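PDB 2ITM: xylulose kinase from Escherichia coli, which catalyses the ATP-dependent phosphorylation of D-xylulose to D-xylulose 5-phosphate, and less efficiently that of 1-deoxy-D-xylulose. Local coordinates for residues H78-L82 with G126-L132; I118-M123 with M175-V179; K148-D154 with F164-D170. All blocks are in the same frame, centred on the assembly; numbering follows the deposited sequence.

Contact 1: residues H78-L82 with G126-L132; sequences HGATL and GFTAPKL. With XUL (D-xylulose), chain C.
H78 and F127 run alongside one another where the start of helix 128-138 backs the D-xylulose pocket in the N-terminal, actin-type ATPase domain of this FGGY kinase. The dense part of the contact is here. F127 CD2 sits over one imidazole face, offset toward the rim and 3.5 Å from H78 CE1, with the ring planes 35° apart, an oblique pairing. H78 CG stands beside its own backbone N (chi1 -53°), a turn that carries the imidazole out to the sugar: H78 NE2 and XUL O1 share a nearly straight hydrogen bond of 3.1 Å (175°), while G173 O engages ND1 and so limits rotation of the ring. Behind it, H78 O is held mainly by K131 NZ, a short 2.5 Å, with a longer, poorly aimed bond from T128 OG1 (3.3 Å) on the opposite face of the carbonyl. The extended K131 chain also brings NZ 2.8 Å from G126 O; the buried ammonium is thus held by the carbonyls of H78, G126 and I94, with a weak bond to L95 O, and probably polarises them. Away from the sugar the contact is apolar and thinner. A80 CB rests on T128 CG2 at 3.8 Å and beside the K131 chain. Beyond it L82 and L132 meet end to end at their methyls, L82 CD1 stopping 3.9 Å from L132 CD2.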
loop_
_atom_site.group_PDB
_atom_site.type_symbol
_atom_site.label_atom_id
_atom_site.label_comp_id
_atom_site.label_asym_id
_atom_site.label_seq_id
_atom_site.Cartn_x
_atom_site.Cartn_y
_atom_site.Cartn_z
ATOM N N HIS A 78 33.730 4.474 -10.506
ATOM C CA HIS A 78 33.177 5.740 -10.966
ATOM C C HIS A 78 33.402 6.985 -10.104
ATOM O O HIS A 78 32.931 8.054 -10.442
ATOM C CB HIS A 78 31.658 5.683 -11.019
ATOM C CG HIS A 78 31.121 4.534 -11.804
ATOM N ND1 HIS A 78 31.453 4.310 -13.118
ATOM C CD2 HIS A 78 30.262 3.552 -11.460
ATOM C CE1 HIS A 78 30.825 3.236 -13.548
ATOM N NE2 HIS A 78 30.099 2.756 -12.560
ATOM N N GLY A 79 34.082 6.827 -8.977
ATOM C CA GLY A 79 34.363 7.924 -8.074
ATOM C C GLY A 79 35.372 8.865 -8.705
ATOM O O GLY A 79 36.388 8.441 -9.223
ATOM N N ALA A 80 35.076 10.154 -8.658
ATOM C CA ALA A 80 35.969 11.162 -9.200
ATOM C C ALA A 80 36.923 11.769 -8.162
ATOM O O ALA A 80 36.520 12.559 -7.324
ATOM C CB ALA A 80 35.199 12.229 -9.910
ATOM N N THR A 81 38.185 11.383 -8.241
ATOM C CA THR A 81 39.229 11.980 -7.429
ATOM C C THR A 81 40.062 12.988 -8.217
ATOM O O THR A 81 40.762 12.630 -9.148
ATOM C CB THR A 81 40.138 10.893 -6.828
ATOM O OG1 THR A 81 39.353 9.862 -6.231
ATOM C CG2 THR A 81 40.961 11.449 -5.693
ATOM N N LEU A 82 39.976 14.249 -7.815
ATOM C CA LEU A 82 40.643 15.337 -8.511
ATOM C C LEU A 82 41.933 15.782 -7.826
ATOM O O LEU A 82 41.915 16.275 -6.702
ATOM C CB LEU A 82 39.727 16.547 -8.639
ATOM C CG LEU A 82 38.392 16.487 -9.371
ATOM C CD1 LEU A 82 38.265 17.660 -10.275
ATOM C CD2 LEU A 82 38.168 15.201 -10.111
ATOM N N GLY A 126 26.177 9.019 -11.972
ATOM C CA GLY A 126 27.141 8.282 -11.187
ATOM C C GLY A 126 28.471 8.091 -11.883
ATOM O O GLY A 126 29.472 7.833 -11.237
ATOM N N PHE A 127 28.475 8.223 -13.200
ATOM C CA PHE A 127 29.679 8.062 -13.988
ATOM C C PHE A 127 30.589 9.272 -13.908
ATOM O O PHE A 127 30.155 10.363 -13.597
ATOM C CB PHE A 127 29.340 7.754 -15.438
ATOM C CG PHE A 127 28.577 6.476 -15.632
ATOM C CD1 PHE A 127 27.996 6.184 -16.848
ATOM C CD2 PHE A 127 28.444 5.568 -14.610
ATOM C CE1 PHE A 127 27.298 5.027 -17.033
ATOM C CE2 PHE A 127 27.751 4.418 -14.787
ATOM C CZ PHE A 127 27.172 4.143 -15.996
ATOM N N THR A 128 31.863 9.065 -14.176
ATOM C CA THR A 128 32.897 10.024 -13.832
ATOM C C THR A 128 32.818 11.292 -14.694
ATOM O O THR A 128 32.906 12.398 -14.195
ATOM C CB THR A 128 34.277 9.367 -13.950
ATOM O OG1 THR A 128 34.223 8.040 -13.429
ATOM C CG2 THR A 128 35.263 10.056 -13.049
ATOM N N ALA A 129 32.636 11.102 -15.995
ATOM C CA ALA A 129 32.720 12.183 -16.958
ATOM C C ALA A 129 31.806 13.384 -16.693
ATOM O O ALA A 129 32.266 14.485 -16.657
ATOM C CB ALA A 129 32.538 11.663 -18.340
ATOM N N PRO A 130 30.515 13.154 -16.502
ATOM C CA PRO A 130 29.609 14.237 -16.189
ATOM C C PRO A 130 29.951 14.954 -14.889
ATOM O O PRO A 130 29.688 16.138 -14.766
ATOM C CB PRO A 130 28.245 13.575 -16.085
ATOM C CG PRO A 130 28.522 12.180 -15.863
ATOM C CD PRO A 130 29.808 11.864 -16.504
ATOM N N LYS A 131 30.518 14.251 -13.939
ATOM C CA LYS A 131 30.962 14.821 -12.688
ATOM C C LYS A 131 31.946 15.946 -12.939
ATOM O O LYS A 131 31.922 16.967 -12.278
ATOM C CB LYS A 131 31.593 13.789 -11.785
ATOM C CG LYS A 131 30.607 12.880 -11.092
ATOM C CD LYS A 131 31.301 11.771 -10.334
ATOM C CE LYS A 131 30.369 10.618 -10.088
ATOM N NZ LYS A 131 31.065 9.445 -9.525
ATOM N N LEU A 132 32.809 15.748 -13.917
ATOM C CA LEU A 132 33.814 16.737 -14.236
ATOM C C LEU A 132 33.318 17.964 -14.974
ATOM O O LEU A 132 33.809 19.058 -14.743
ATOM C CB LEU A 132 35.014 16.110 -14.916
ATOM C CG LEU A 132 35.975 15.748 -13.776
ATOM C CD1 LEU A 132 36.045 14.283 -13.567
ATOM C CD2 LEU A 132 37.312 16.413 -13.853
HETATM C C1 XUL C . 27.767 0.717 -11.344
HETATM C C2 XUL C . 27.817 -0.308 -10.223
HETATM C C3 XUL C . 29.061 -0.411 -9.414
HETATM C C4 XUL C . 28.680 0.050 -8.032
HETATM C C5 XUL C . 29.878 0.406 -7.176
HETATM O O1 XUL C . 28.336 0.206 -12.521
HETATM O O2 XUL C . 26.614 -0.698 -9.600
HETATM O O3 XUL C . 29.945 0.536 -9.939
HETATM O O4 XUL C . 27.890 1.187 -8.245
HETATM O O5 XUL C . 31.035 0.255 -7.934
#

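Contact 2: residues I118-M123 with M175-V179; sequences ITGNLM and MWLDV
M175 and M123 carry much of the apolar contact, their bent side chains passing in opposite directions with M123 SD 3.5 Å from M175 CG. M123 CE lies 3.9 Å from M175 CB, so the end of M123 lies against the base of the M175 chain. M175 CG stands beside its backbone N (chi1 -50°), and the further bends of the chain turn its end toward T119 and N121, where M175 SD lies 4.1 Å from N121 CB. The modelled approach of the M175 methyl to T119 is too close, and its exact place is doubtful. M175 also packs on F127. An alanine here is likely to leave M123 SD and N121 CB without the chain that fills the space between them. These contacts join the end of helix 115-119, which G120 leaves with positive phi, to the approach to strand 177-178, half of an antiparallel pair with strand 183-184 in the N-terminal FGGY domain. A second kind sets methyls against oxygens: I118 CG2 is 3.8 Å from D178 OD2, the side chains crossing at about a right angle, and V179 CG2 packs on T119 O at 3.2 Å. Polar links are fewer. V179 N gives I118 O a weak bond of 3.4 Å, though a fairly straight one (166°). T119 OG1 with N121 N fits an ST turn, though the hydroxyl's position is less certain; it also bonds to S115 O, while D178 OD1 is met by K181 N.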
loop_
_atom_site.group_PDB
_atom_site.type_symbol
_atom_site.label_atom_id
_atom_site.label_comp_id
_atom_site.label_asym_id
_atom_site.label_seq_id
_atom_site.Cartn_x
_atom_site.Cartn_y
_atom_site.Cartn_z
ATOM N N ILE A 118 30.694 4.961 -28.426
ATOM C CA ILE A 118 32.044 4.893 -27.928
ATOM C C ILE A 118 32.101 4.269 -26.551
ATOM O O ILE A 118 32.930 3.461 -26.325
ATOM C CB ILE A 118 32.711 6.295 -27.907
ATOM C CG1 ILE A 118 32.709 6.959 -29.277
ATOM C CG2 ILE A 118 34.118 6.247 -27.435
ATOM C CD1 ILE A 118 33.048 8.371 -29.206
ATOM N N THR A 119 31.212 4.632 -25.654
ATOM C CA THR A 119 31.250 4.088 -24.304
ATOM C C THR A 119 30.542 2.762 -24.148
ATOM O O THR A 119 30.854 2.008 -23.244
ATOM C CB THR A 119 30.712 5.065 -23.276
ATOM O OG1 THR A 119 29.318 5.261 -23.488
ATOM C CG2 THR A 119 31.312 6.429 -23.457
ATOM N N GLY A 120 29.582 2.484 -25.023
ATOM C CA GLY A 120 28.747 1.308 -24.890
ATOM C C GLY A 120 27.724 1.463 -23.798
ATOM O O GLY A 120 27.108 0.506 -23.375
ATOM N N ASN A 121 27.550 2.689 -23.340
ATOM C CA ASN A 121 26.676 2.956 -22.220
ATOM C C ASN A 121 25.797 4.169 -22.421
ATOM O O ASN A 121 26.143 5.082 -23.148
ATOM C CB ASN A 121 27.472 3.106 -20.932
ATOM C CG ASN A 121 28.081 1.822 -20.493
ATOM O OD1 ASN A 121 29.264 1.599 -20.668
ATOM N ND2 ASN A 121 27.270 0.958 -19.941
ATOM N N LEU A 122 24.661 4.164 -21.749
ATOM C CA LEU A 122 23.936 5.384 -21.485
ATOM C C LEU A 122 24.510 6.135 -20.310
ATOM O O LEU A 122 24.862 5.550 -19.300
ATOM C CB LEU A 122 22.455 5.098 -21.260
ATOM C CG LEU A 122 21.514 6.220 -21.690
ATOM C CD1 LEU A 122 20.613 5.785 -22.818
ATOM C CD2 LEU A 122 20.718 6.769 -20.528
ATOM N N MET A 123 24.584 7.447 -20.461
ATOM C CA MET A 123 25.272 8.287 -19.517
ATOM C C MET A 123 24.480 8.408 -18.231
ATOM O O MET A 123 23.286 8.652 -18.248
ATOM C CB MET A 123 25.532 9.652 -20.129
ATOM C CG MET A 123 26.446 10.529 -19.324
ATOM S SD MET A 123 28.147 9.989 -19.289
ATOM C CE MET A 123 28.591 10.256 -20.987
ATOM N N MET A 175 33.413 6.803 -18.559
ATOM C CA MET A 175 32.905 7.348 -19.806
ATOM C C MET A 175 33.907 8.135 -20.620
ATOM O O MET A 175 33.529 8.874 -21.509
ATOM C CB MET A 175 31.627 8.162 -19.607
ATOM C CG MET A 175 30.536 7.488 -18.812
ATOM S SD MET A 175 30.053 5.875 -19.414
ATOM C CE MET A 175 29.349 6.342 -20.947
ATOM N N TRP A 176 35.185 7.983 -20.324
ATOM C CA TRP A 176 36.212 8.549 -21.176
ATOM C C TRP A 176 36.880 7.459 -21.991
ATOM O O TRP A 176 37.646 7.739 -22.899
ATOM C CB TRP A 176 37.275 9.312 -20.362
ATOM C CG TRP A 176 36.790 10.521 -19.620
ATOM C CD1 TRP A 176 36.048 11.541 -20.116
ATOM C CD2 TRP A 176 37.017 10.826 -18.242
ATOM N NE1 TRP A 176 35.802 12.471 -19.139
ATOM C CE2 TRP A 176 36.396 12.051 -17.975
ATOM C CE3 TRP A 176 37.682 10.179 -17.204
ATOM C CZ2 TRP A 176 36.425 12.647 -16.720
ATOM C CZ3 TRP A 176 37.705 10.770 -15.967
ATOM C CH2 TRP A 176 37.080 11.992 -15.734
ATOM N N LEU A 177 36.595 6.208 -21.642
ATOM C CA LEU A 177 37.185 5.068 -22.328
ATOM C C LEU A 177 36.435 4.612 -23.573
ATOM O O LEU A 177 35.225 4.470 -23.576
ATOM C CB LEU A 177 37.397 3.892 -21.384
ATOM C CG LEU A 177 38.313 2.801 -21.961
ATOM C CD1 LEU A 177 39.769 3.157 -21.785
ATOM C CD2 LEU A 177 37.999 1.460 -21.355
ATOM N N ASP A 178 37.185 4.372 -24.632
ATOM C CA ASP A 178 36.676 3.626 -25.756
ATOM C C ASP A 178 36.705 2.134 -25.476
ATOM O O ASP A 178 37.744 1.511 -25.545
ATOM C CB ASP A 178 37.487 3.941 -27.013
ATOM C CG ASP A 178 36.862 3.362 -28.255
ATOM O OD1 ASP A 178 36.564 2.160 -28.278
ATOM O OD2 ASP A 178 36.634 4.043 -29.262
ATOM N N VAL A 179 35.548 1.575 -25.169
ATOM C CA VAL A 179 35.477 0.259 -24.564
ATOM C C VAL A 179 35.856 -0.848 -25.540
ATOM O O VAL A 179 36.456 -1.835 -25.153
ATOM C CB VAL A 179 34.102 -0.007 -23.957
ATOM C CG1 VAL A 179 33.989 -1.433 -23.505
ATOM C CG2 VAL A 179 33.840 0.931 -22.814
#

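Contact 3: residues K148-D154 with F164-D170; sequences KVLLPKD and FASDMSD
K153 NZ ties three carboxylates together: it meets D167 OD2 at 2.8 Å, nearly head-on to that oxygen, D170 OD1 at 2.9 Å on its anti side, and its neighbour D154 OD1 at 2.8 Å on the syn side, the last two tilted out of the carboxylate planes. R157 adds a second positive partner for D154 OD1. S166 OG donates to D154 OD2, though the modelled length is very short and its exact value doubtful. Water 1 bridges K153 N and D170 OD1, giving that oxygen a second donor. The salt bridges knit a strand-helix-strand-helix run of the N-terminal FGGY domain, in which D167 is the N-cap of helix 168-172. D167 CG lies between its backbone N and carbonyl carbon (chi1 81°), which lets OD1 turn to the helix start while OD2 faces the lysine: S169 OG reaches D167 OD1 at 2.6 Å on the syn lone pair, and S169 N donates from above the carboxylate plane. D170 also packs against M77 of the substrate site. Further out, L151 CD1 presses on D170 O at 3.2 Å. At the far end K148 CE lies over one face of F164, 3.8 Å from the ring centroid, and NZ makes a cation-pi contact there while bonding to D197 O. L150 CD2 lies near the ring's edge, 4.3 Å from F164 CD2.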
loop_
_atom_site.group_PDB
_atom_site.type_symbol
_atom_site.label_atom_id
_atom_site.label_comp_id
_atom_site.label_asym_id
_atom_site.label_seq_id
_atom_site.Cartn_x
_atom_site.Cartn_y
_atom_site.Cartn_z
ATOM N N LYS A 148 45.125 15.649 -12.592
ATOM C CA LYS A 148 44.857 14.226 -12.614
ATOM C C LYS A 148 43.471 13.920 -12.056
ATOM O O LYS A 148 43.045 14.501 -11.065
ATOM C CB LYS A 148 45.917 13.474 -11.814
ATOM C CG LYS A 148 46.517 12.311 -12.530
ATOM C CD LYS A 148 47.190 12.754 -13.791
ATOM C CE LYS A 148 48.589 12.231 -13.841
ATOM N NZ LYS A 148 49.176 12.427 -15.165
ATOM N N VAL A 149 42.793 12.997 -12.719
ATOM C CA VAL A 149 41.557 12.412 -12.239
ATOM C C VAL A 149 41.732 10.906 -12.002
ATOM O O VAL A 149 42.025 10.157 -12.912
ATOM C CB VAL A 149 40.412 12.657 -13.236
ATOM C CG1 VAL A 149 39.160 11.947 -12.816
ATOM C CG2 VAL A 149 40.161 14.129 -13.398
ATOM N N LEU A 150 41.560 10.493 -10.756
ATOM C CA LEU A 150 41.728 9.097 -10.398
ATOM C C LEU A 150 40.449 8.503 -9.842
ATOM O O LEU A 150 39.758 9.122 -9.042
ATOM C CB LEU A 150 42.864 8.915 -9.404
ATOM C CG LEU A 150 44.272 9.319 -9.807
ATOM C CD1 LEU A 150 45.208 9.046 -8.671
ATOM C CD2 LEU A 150 44.706 8.589 -11.045
ATOM N N LEU A 151 40.149 7.293 -10.267
ATOM C CA LEU A 151 39.171 6.494 -9.581
ATOM C C LEU A 151 39.658 6.146 -8.174
ATOM O O LEU A 151 40.813 6.296 -7.860
ATOM C CB LEU A 151 38.846 5.248 -10.398
ATOM C CG LEU A 151 38.191 5.494 -11.754
ATOM C CD1 LEU A 151 38.365 4.321 -12.674
ATOM C CD2 LEU A 151 36.721 5.798 -11.567
ATOM N N PRO A 152 38.756 5.702 -7.326
ATOM C CA PRO A 152 39.048 5.634 -5.896
ATOM C C PRO A 152 40.153 4.630 -5.560
ATOM O O PRO A 152 41.065 4.962 -4.827
ATOM C CB PRO A 152 37.692 5.238 -5.299
ATOM C CG PRO A 152 36.709 5.815 -6.243
ATOM C CD PRO A 152 37.292 5.639 -7.588
ATOM N N LYS A 153 40.077 3.427 -6.109
ATOM C CA LYS A 153 41.089 2.419 -5.848
ATOM C C LYS A 153 42.446 2.822 -6.427
ATOM O O LYS A 153 43.485 2.446 -5.917
ATOM C CB LYS A 153 40.655 1.070 -6.387
ATOM C CG LYS A 153 41.142 0.797 -7.784
ATOM C CD LYS A 153 40.694 -0.533 -8.279
ATOM C CE LYS A 153 41.382 -0.886 -9.576
ATOM N NZ LYS A 153 41.199 0.106 -10.643
ATOM N N ASP A 154 42.397 3.594 -7.502
ATOM C CA ASP A 154 43.577 4.074 -8.174
ATOM C C ASP A 154 44.268 5.194 -7.402
ATOM O O ASP A 154 45.477 5.324 -7.458
ATOM C CB ASP A 154 43.258 4.486 -9.604
ATOM C CG ASP A 154 42.702 3.342 -10.427
ATOM O OD1 ASP A 154 43.073 2.192 -10.174
ATOM O OD2 ASP A 154 41.885 3.504 -11.328
ATOM N N PHE A 164 50.621 6.446 -11.292
ATOM C CA PHE A 164 49.292 6.765 -11.789
ATOM C C PHE A 164 48.834 5.698 -12.774
ATOM O O PHE A 164 49.264 5.680 -13.910
ATOM C CB PHE A 164 49.268 8.124 -12.508
ATOM C CG PHE A 164 49.706 9.289 -11.660
ATOM C CD1 PHE A 164 51.038 9.623 -11.552
ATOM C CD2 PHE A 164 48.788 10.058 -10.983
ATOM C CE1 PHE A 164 51.433 10.682 -10.781
ATOM C CE2 PHE A 164 49.188 11.121 -10.215
ATOM C CZ PHE A 164 50.504 11.431 -10.114
ATOM N N ALA A 165 47.942 4.821 -12.337
ATOM C CA ALA A 165 47.497 3.724 -13.172
ATOM C C ALA A 165 46.087 3.235 -12.863
ATOM O O ALA A 165 45.644 3.283 -11.736
ATOM C CB ALA A 165 48.470 2.596 -13.115
ATOM N N SER A 166 45.399 2.754 -13.891
ATOM C CA SER A 166 44.149 2.042 -13.723
ATOM C C SER A 166 44.049 0.784 -14.585
ATOM O O SER A 166 44.928 0.501 -15.365
ATOM C CB SER A 166 42.967 2.973 -13.995
ATOM O OG SER A 166 41.766 2.442 -13.507
ATOM N N ASP A 167 42.942 0.091 -14.426
ATOM C CA ASP A 167 42.614 -1.050 -15.251
ATOM C C ASP A 167 41.426 -0.780 -16.164
ATOM O O ASP A 167 40.685 0.138 -15.956
ATOM C CB ASP A 167 42.364 -2.277 -14.387
ATOM C CG ASP A 167 40.989 -2.296 -13.799
ATOM O OD1 ASP A 167 40.148 -3.027 -14.308
ATOM O OD2 ASP A 167 40.663 -1.616 -12.824
ATOM N N MET A 168 41.258 -1.626 -17.167
ATOM C CA MET A 168 40.223 -1.452 -18.179
ATOM C C MET A 168 38.770 -1.495 -17.642
ATOM O O MET A 168 37.887 -0.850 -18.158
ATOM C CB MET A 168 40.408 -2.458 -19.309
ATOM C CG MET A 168 41.751 -2.358 -20.018
ATOM S SD MET A 168 42.009 -0.812 -20.877
ATOM C CE MET A 168 43.599 -1.111 -21.573
ATOM N N SER A 169 38.533 -2.283 -16.607
ATOM C CA SER A 169 37.216 -2.413 -16.032
ATOM C C SER A 169 36.768 -1.183 -15.255
ATOM O O SER A 169 35.639 -0.791 -15.364
ATOM C CB SER A 169 37.089 -3.697 -15.197
ATOM O OG SER A 169 37.655 -3.560 -13.918
ATOM N N ASP A 170 37.674 -0.621 -14.480
ATOM C CA ASP A 170 37.382 0.604 -13.762
ATOM C C ASP A 170 37.342 1.795 -14.728
ATOM O O ASP A 170 36.457 2.624 -14.664
ATOM C CB ASP A 170 38.430 0.825 -12.663
ATOM C CG ASP A 170 37.797 1.106 -11.285
ATOM O OD1 ASP A 170 38.578 1.369 -10.348
ATOM O OD2 ASP A 170 36.582 1.102 -11.054
HETATM O O HOH W 1 37.800 2.266 -8.083
HETATM O O HOH W 2 47.114 5.286 -9.633
#

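Overall arrangement
All three contacts are mainly buried in the N-terminal domain, with contact 1 at the sugar pocket and the other two behind or beside it. Contact 1 bonds the sugar itself and mixes carbonyl bonds with aromatic and aliphatic packing. Contact 3, whose centre is about 11 Å from that of contact 1, is the most charged and comes nearer the surface at K148 and F164. The two meet in a small antiparallel sheet, where strands 81-83 and 148-150 are neighbours. Contact 2 is dominated by methionine packing, has weaker polar links and nears the surface at I118 and D178. It packs against contact 1, F127 on M175 and L132 on W176, whose indole also reaches V149 of contact 3. Along the chain, contact 3 is nested inside the loop that contact 2 closes.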